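Local coordinates for ribonuclease mar1, putative (Trypanosoma cruzi, PDB 1YZV), which is of unknown function but belongs to the isochorismatase family of Rossmann-like alpha/beta proteins and may act as a hydrolase, at residues 93-98 against 128-133; 175-180 against 194-199; 140-145 against 151-156. One frame throughout, in Å; residues are numbered along the deposited sequence.

Contact 1. Residues 93-98 against 128-133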
# COMPACT_ATOMS: atom_id res chain seq x y z
N ARG A 93 -18.04 -21.83 12.08
CA ARG A 93 -16.82 -21.04 12.26
C ARG A 93 -16.56 -20.19 11.00
O ARG A 93 -16.87 -20.62 9.88
CB ARG A 93 -15.63 -21.96 12.54
CG ARG A 93 -14.34 -21.20 12.92
CD ARG A 93 -13.12 -22.08 12.88
NE ARG A 93 -13.24 -23.24 13.74
CZ ARG A 93 -12.23 -23.94 14.23
NH1 ARG A 93 -10.96 -23.62 13.94
NH2 ARG A 93 -12.48 -25.02 14.95
N PHE A 94 -16.05 -18.96 11.15
CA PHE A 94 -15.88 -18.11 9.96
C PHE A 94 -14.66 -18.61 9.17
O PHE A 94 -14.76 -18.93 7.98
CB PHE A 94 -15.80 -16.64 10.32
CG PHE A 94 -17.02 -16.12 11.01
CD1 PHE A 94 -18.28 -16.50 10.59
CD2 PHE A 94 -16.90 -15.30 12.11
CE1 PHE A 94 -19.42 -16.07 11.27
CE2 PHE A 94 -18.01 -14.77 12.73
CZ PHE A 94 -19.29 -15.21 12.34
N ALA A 95 -13.56 -18.84 9.88
CA ALA A 95 -12.38 -19.53 9.26
C ALA A 95 -12.70 -20.97 8.81
O ALA A 95 -13.43 -21.70 9.47
CB ALA A 95 -11.21 -19.51 10.19
N MET A 96 -12.07 -21.40 7.70
CA MET A 96 -12.35 -22.68 7.09
C MET A 96 -11.66 -23.83 7.82
O MET A 96 -11.99 -24.99 7.53
CB MET A 96 -11.92 -22.70 5.62
CG MET A 96 -12.70 -21.75 4.74
SD MET A 96 -12.02 -21.77 3.06
CE MET A 96 -12.34 -23.44 2.54
N LEU A 97 -10.86 -23.55 8.84
CA LEU A 97 -9.95 -24.55 9.41
C LEU A 97 -10.59 -25.34 10.52
O LEU A 97 -10.10 -25.40 11.67
CB LEU A 97 -8.62 -23.92 9.86
CG LEU A 97 -7.72 -23.49 8.71
CD1 LEU A 97 -6.51 -22.83 9.32
CD2 LEU A 97 -7.28 -24.70 7.90
N VAL A 98 -11.74 -25.90 10.18
CA VAL A 98 -12.53 -26.66 11.12
C VAL A 98 -11.93 -28.06 11.23
O VAL A 98 -11.15 -28.47 10.38
CB VAL A 98 -14.01 -26.65 10.71
CG1 VAL A 98 -14.57 -25.21 10.76
CG2 VAL A 98 -14.21 -27.21 9.30
N ALA A 128 -7.22 -16.86 6.14
CA ALA A 128 -5.84 -16.47 5.87
C ALA A 128 -5.07 -16.36 7.18
O ALA A 128 -3.96 -16.87 7.28
CB ALA A 128 -5.76 -15.14 5.11
N ALA A 129 -5.65 -15.68 8.15
CA ALA A 129 -5.01 -15.52 9.43
C ALA A 129 -4.73 -16.86 10.09
O ALA A 129 -3.66 -17.07 10.65
CB ALA A 129 -5.86 -14.62 10.36
N ALA A 130 -5.73 -17.74 10.08
CA ALA A 130 -5.59 -19.09 10.67
C ALA A 130 -4.49 -19.93 9.96
O ALA A 130 -3.68 -20.59 10.62
CB ALA A 130 -6.93 -19.82 10.62
N LEU A 131 -4.41 -19.84 8.63
CA LEU A 131 -3.37 -20.50 7.87
C LEU A 131 -1.99 -19.92 8.19
O LEU A 131 -1.01 -20.65 8.32
CB LEU A 131 -3.65 -20.42 6.35
CG LEU A 131 -4.84 -21.27 5.92
CD1 LEU A 131 -5.29 -20.86 4.54
CD2 LEU A 131 -4.45 -22.78 5.95
N LEU A 132 -1.94 -18.62 8.41
CA LEU A 132 -0.67 -18.02 8.77
C LEU A 132 -0.23 -18.52 10.14
O LEU A 132 0.96 -18.77 10.36
CB LEU A 132 -0.73 -16.51 8.77
CG LEU A 132 -0.70 -15.78 7.42
CD1 LEU A 132 -0.77 -14.30 7.68
CD2 LEU A 132 0.57 -16.16 6.64
N ASP A 133 -1.19 -18.70 11.05
CA ASP A 133 -0.87 -19.30 12.33
C ASP A 133 -0.32 -20.71 12.21
O ASP A 133 0.38 -21.13 13.10
CB ASP A 133 -2.09 -19.34 13.25
CG ASP A 133 -2.41 -17.99 13.82
OD1 ASP A 133 -1.48 -17.16 13.89
OD2 ASP A 133 -3.59 -17.77 14.21
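An irregular loop, residues 93-98, runs past helix 120-133, and the two backbones come nearest at Ala95 and Ala130, whose CA atoms lie 6.9 Å apart. Only the methyl of each alanine stands between them there, CB of Ala95 to CB of Ala130 at 4.3 Å, which lets loop and helix run close. Leu97 does more of the touching. Its CG sits beside the backbone N, anti to the carbonyl carbon (chi1 -72°), and the two methyls at its end divide the work. CD1 lies against CB of Ala130, at a modelled 3.3 Å that is doubtfully short for two carbons, and also meets the helix backbone, 3.7 Å from N of Leu131. CD2 turns to the neighbouring side chain, where it meets CD2 of Leu131 at 3.9 Å, the two leucines crossing at a slant. The chain makes an inverse gamma turn centred on Leu97, closed by the backbone bond from Val98 N to Met96 O (2.8 Å).

In the three-layer alpha/beta fold of the isochorismatase family this loop leaves strand 87-91, at one margin of the parallel sheet, and packs on the helix that follows strand 110-118. Leu97 and Met96 both reach Phe24 of central strand 20-26, while Leu131 lies on Val113 of strand 110-118, carrying the apolar packing down to the sheet. Met96 N also hydrogen-bonds to OG1 of Thr127, one turn earlier on the helix. Phe94 makes backbone hydrogen bonds to a second subunit, and Arg93 packs on Asp183 of that subunit.

Contact 2. Residues 175-180 against 194-199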
# COMPACT_ATOMS: atom_id res chain seq x y z
N SER A 175 -2.33 -15.16 -12.59
CA SER A 175 -1.01 -15.08 -12.06
C SER A 175 -0.69 -16.32 -11.26
O SER A 175 0.36 -16.93 -11.48
CB SER A 175 -0.85 -13.85 -11.19
OG SER A 175 0.50 -13.62 -10.90
N ILE A 176 -1.70 -16.79 -10.53
CA ILE A 176 -1.58 -17.99 -9.69
C ILE A 176 -1.35 -19.25 -10.57
O ILE A 176 -0.38 -20.00 -10.34
CB ILE A 176 -2.79 -18.12 -8.77
CG1 ILE A 176 -2.71 -17.05 -7.68
CG2 ILE A 176 -2.96 -19.53 -8.20
CD1 ILE A 176 -4.03 -16.74 -7.01
N LEU A 177 -2.14 -19.39 -11.63
CA LEU A 177 -1.93 -20.50 -12.55
C LEU A 177 -0.48 -20.56 -13.05
O LEU A 177 0.15 -21.64 -13.05
CB LEU A 177 -2.91 -20.39 -13.74
CG LEU A 177 -4.14 -21.26 -13.67
CD1 LEU A 177 -4.95 -20.96 -12.42
CD2 LEU A 177 -4.97 -21.12 -14.95
N MET A 178 0.03 -19.42 -13.50
CA MET A 178 1.35 -19.35 -14.14
C MET A 178 2.49 -19.42 -13.11
O MET A 178 3.56 -19.95 -13.42
CB MET A 178 1.43 -18.08 -15.01
CG MET A 178 0.40 -18.07 -16.13
SD MET A 178 0.70 -19.39 -17.30
CE MET A 178 -0.32 -20.75 -16.71
N GLN A 179 2.21 -19.02 -11.86
CA GLN A 179 3.12 -19.28 -10.72
C GLN A 179 3.34 -20.76 -10.42
O GLN A 179 4.47 -21.19 -10.11
CB GLN A 179 2.65 -18.59 -9.42
CG GLN A 179 2.84 -17.09 -9.42
CD GLN A 179 2.06 -16.42 -8.26
OE1 GLN A 179 2.11 -16.89 -7.15
NE2 GLN A 179 1.31 -15.37 -8.57
N LEU A 180 2.28 -21.54 -10.51
CA LEU A 180 2.35 -22.97 -10.22
C LEU A 180 3.08 -23.70 -11.33
O LEU A 180 3.59 -24.76 -11.08
CB LEU A 180 0.97 -23.57 -10.01
CG LEU A 180 0.31 -23.14 -8.73
CD1 LEU A 180 -1.24 -23.31 -8.81
CD2 LEU A 180 0.94 -23.90 -7.52
N PRO A 194 -5.88 -23.40 -22.13
CA PRO A 194 -7.26 -23.02 -22.48
C PRO A 194 -8.04 -22.32 -21.35
O PRO A 194 -8.84 -21.43 -21.65
CB PRO A 194 -7.92 -24.37 -22.84
CG PRO A 194 -6.77 -25.24 -23.23
CD PRO A 194 -5.68 -24.85 -22.29
N LEU A 195 -7.69 -22.59 -20.09
CA LEU A 195 -8.36 -21.94 -18.96
C LEU A 195 -8.08 -20.46 -18.96
O LEU A 195 -8.96 -19.65 -18.71
CB LEU A 195 -7.94 -22.52 -17.63
CG LEU A 195 -8.24 -24.00 -17.38
CD1 LEU A 195 -7.59 -24.44 -16.07
CD2 LEU A 195 -9.73 -24.23 -17.35
N MET A 196 -6.86 -20.09 -19.34
CA MET A 196 -6.51 -18.68 -19.37
C MET A 196 -7.07 -17.90 -20.52
O MET A 196 -7.16 -16.69 -20.42
CB MET A 196 -5.01 -18.52 -19.33
CG MET A 196 -4.55 -18.61 -17.90
SD MET A 196 -2.81 -18.72 -17.91
CE MET A 196 -2.27 -17.33 -18.89
N LYS A 197 -7.49 -18.59 -21.57
CA LYS A 197 -8.21 -17.96 -22.67
C LYS A 197 -9.68 -17.69 -22.38
O LYS A 197 -10.27 -16.85 -23.01
CB LYS A 197 -8.09 -18.82 -23.94
CG LYS A 197 -6.67 -18.82 -24.51
CD LYS A 197 -6.34 -19.97 -25.47
CE LYS A 197 -4.80 -20.08 -25.61
NZ LYS A 197 -4.31 -20.84 -26.78
N GLN A 198 -10.24 -18.29 -21.33
CA GLN A 198 -11.59 -17.97 -20.93
C GLN A 198 -11.60 -16.58 -20.32
O GLN A 198 -10.60 -16.16 -19.77
CB GLN A 198 -12.10 -19.01 -19.96
CG GLN A 198 -12.06 -20.38 -20.54
CD GLN A 198 -12.58 -21.45 -19.62
OE1 GLN A 198 -11.95 -21.80 -18.64
NE2 GLN A 198 -13.69 -22.06 -20.01
N THR A 199 -12.70 -15.83 -20.48
CA THR A 199 -12.75 -14.42 -20.04
C THR A 199 -13.65 -14.27 -18.82
O THR A 199 -14.70 -14.91 -18.73
CB THR A 199 -13.27 -13.53 -21.24
OG1 THR A 199 -14.44 -14.13 -21.75
CG2 THR A 199 -12.29 -13.54 -22.37
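Two helices of the C-terminal part of the chain, 173-181 and 189-197, the second weakly bonded and kinked near Pro194 and ending in a loop, meet here through a small apolar contact rich in methionine. Leu177 and Met196 come closest along the backbones, their CA atoms 8.4 Å apart. From Leu177 it is CD2 that reaches over, 3.9 Å from CG of Met196 and 4.2 Å from CB of Leu195, with the side chains of Leu177 and Met196 lying alongside each other and running in opposite senses. Met178 bends at both chi2 and chi3 (-64° and 93°), which folds its thioether round to Met196. CE of Met178 then lies 3.4 Å from SD of Met196, and the two sulfurs, SD of Met178 and SD of Met196, are 3.6 Å apart. Gln179 NE2 bonds to Ser175 OG one turn back, the hydroxyl lying in the amide plane. Met178 also touches Phe94 of a third subunit. Leu177 packs on Phe49 and Leu52 of helix 39-56, and Arg48 of that helix bonds to the carbonyl O of Leu195. Ile176 packs on Val114 of strand 110-118 and on Val139 and Ala141 of strand 137-146.

Contact 3. Residues 140-145 against 151-156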
# COMPACT_ATOMS: atom_id res chain seq x y z
N ILE A 140 -4.16 -15.16 -1.81
CA ILE A 140 -5.53 -14.78 -2.04
C ILE A 140 -5.69 -14.54 -3.57
O ILE A 140 -4.96 -13.75 -4.15
CB ILE A 140 -5.91 -13.50 -1.24
CG1 ILE A 140 -5.50 -13.59 0.23
CG2 ILE A 140 -7.37 -13.16 -1.39
CD1 ILE A 140 -6.12 -14.71 0.95
N ALA A 141 -6.72 -15.13 -4.18
CA ALA A 141 -7.06 -14.79 -5.57
C ALA A 141 -8.10 -13.70 -5.53
O ALA A 141 -9.30 -13.98 -5.44
CB ALA A 141 -7.60 -16.01 -6.33
N VAL A 142 -7.66 -12.45 -5.56
CA VAL A 142 -8.58 -11.33 -5.35
C VAL A 142 -9.76 -11.27 -6.31
O VAL A 142 -10.86 -10.81 -5.95
CB VAL A 142 -7.79 -9.95 -5.29
CG1 VAL A 142 -7.13 -9.58 -6.60
CG2 VAL A 142 -8.72 -8.78 -4.82
N ASP A 143 -9.51 -11.67 -7.57
CA ASP A 143 -10.54 -11.69 -8.62
C ASP A 143 -11.65 -12.71 -8.38
O ASP A 143 -12.72 -12.58 -8.98
CB ASP A 143 -9.95 -11.85 -10.07
CG ASP A 143 -9.08 -13.13 -10.27
OD1 ASP A 143 -8.31 -13.48 -9.36
OD2 ASP A 143 -9.09 -13.73 -11.40
N GLY A 144 -11.45 -13.61 -7.41
CA GLY A 144 -12.45 -14.59 -6.96
C GLY A 144 -12.96 -14.34 -5.53
O GLY A 144 -13.53 -15.22 -4.90
N CYS A 145 -12.66 -13.15 -5.00
CA CYS A 145 -13.13 -12.69 -3.69
C CYS A 145 -14.14 -11.57 -3.79
O CYS A 145 -14.08 -10.74 -4.71
CB CYS A 145 -11.96 -12.23 -2.79
SG CYS A 145 -10.84 -13.50 -2.32
N GLY A 151 -16.38 -1.47 0.14
CA GLY A 151 -15.51 -0.93 1.18
C GLY A 151 -15.00 -2.01 2.13
O GLY A 151 -13.81 -2.00 2.50
N ASP A 152 -15.90 -2.92 2.55
CA ASP A 152 -15.50 -4.05 3.37
C ASP A 152 -14.46 -4.93 2.65
O ASP A 152 -13.46 -5.34 3.23
CB ASP A 152 -16.70 -4.91 3.79
CG ASP A 152 -17.57 -4.22 4.87
OD1 ASP A 152 -17.05 -3.41 5.70
OD2 ASP A 152 -18.81 -4.34 4.75
N HIS A 153 -14.69 -5.17 1.38
CA HIS A 153 -13.79 -6.02 0.59
C HIS A 153 -12.44 -5.34 0.43
O HIS A 153 -11.41 -5.97 0.68
CB HIS A 153 -14.46 -6.27 -0.78
CG HIS A 153 -13.54 -6.73 -1.84
ND1 HIS A 153 -13.22 -8.07 -2.00
CD2 HIS A 153 -12.76 -6.05 -2.70
CE1 HIS A 153 -12.39 -8.18 -3.02
NE2 HIS A 153 -12.08 -6.98 -3.46
N CYS A 154 -12.43 -4.09 -0.07
CA CYS A 154 -11.16 -3.38 -0.36
C CYS A 154 -10.25 -3.26 0.84
O CYS A 154 -9.05 -3.46 0.75
CB CYS A 154 -11.44 -2.01 -0.92
SG CYS A 154 -12.09 -2.18 -2.64
N THR A 155 -10.83 -2.86 1.96
CA THR A 155 -10.07 -2.67 3.21
C THR A 155 -9.45 -3.96 3.71
O THR A 155 -8.24 -3.98 4.03
CB THR A 155 -10.96 -2.08 4.29
OG1 THR A 155 -11.46 -0.83 3.82
CG2 THR A 155 -10.18 -1.83 5.61
N ALA A 156 -10.17 -5.08 3.55
CA ALA A 156 -9.64 -6.38 3.90
C ALA A 156 -8.54 -6.90 2.96
O ALA A 156 -7.55 -7.50 3.39
CB ALA A 156 -10.74 -7.38 4.01
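The imidazole of His153 is swung out from its helix by a first torsion that sets CG anti to the backbone N (chi1 162°), and Val142 answers with CG2, likewise anti to its own N while CG1 takes the position between N and the carbonyl carbon (chi1 65°). CG2 of Val142 comes to 4.0 Å from NE2 of His153, the two side chains crossing at about a right angle. On the Cys145 side the ring carbon CE1 of His153 does the touching, 3.5 Å from the carbonyl O of Cys145 and 4.1 Å from its CB. Cys145 O and Val142 CG2 both come to the ring obliquely.

The corner that presents them consists of two overlapping type I beta turns, Ala141 to Gly144 and Val142 to Cys145, closed by Gly144 N to Ala141 O at 2.9 Å and Cys145 N to Val142 O at 3.1 Å. It interrupts strand 137-146 before the chain enters helix 150-161, so the contact belongs to the beta-alpha-beta unit completed by strand 168-171. Within the helix Gly151 O is gripped twice, by Thr155 N and by Thr155 OG1 (2.9 Å), which approach from opposite faces of the carbonyl plane.

The imidazole's hydrogen bond runs outside the two segments, between ND1 and Thr120 OG1 at the start of helix 120-133, while Cys145 O accepts from Asn38 ND2. Across the contact itself the imidazole therefore meets its neighbours mainly by van der Waals packing, its hydrogen bond at ND1 probably limiting its rotation while Val142 and Cys145 pack about CE1 and NE2.

Overall arrangement
All three contacts lie around one parallel sheet, contact 2 through helix 173-181. Contacts 1 and 2 lie on opposite sides of the chain's centre, their centres about 26 Å apart and their nearest atoms about 12 Å apart. Contact 3 lies about 16 Å from contact 1 and 19 Å from contact 2, centre to centre, and touches both: CB of Ala128 meets CD1 of Ile140 at 4.2 Å, and CD1 of Ile176 meets CB of Ala141 at 3.7 Å. Strand 137-146 is thus packed by helix 120-133 and by helix 173-181. Contacts 1 and 3 border a second subunit; contacts 2 and 3 reach a third.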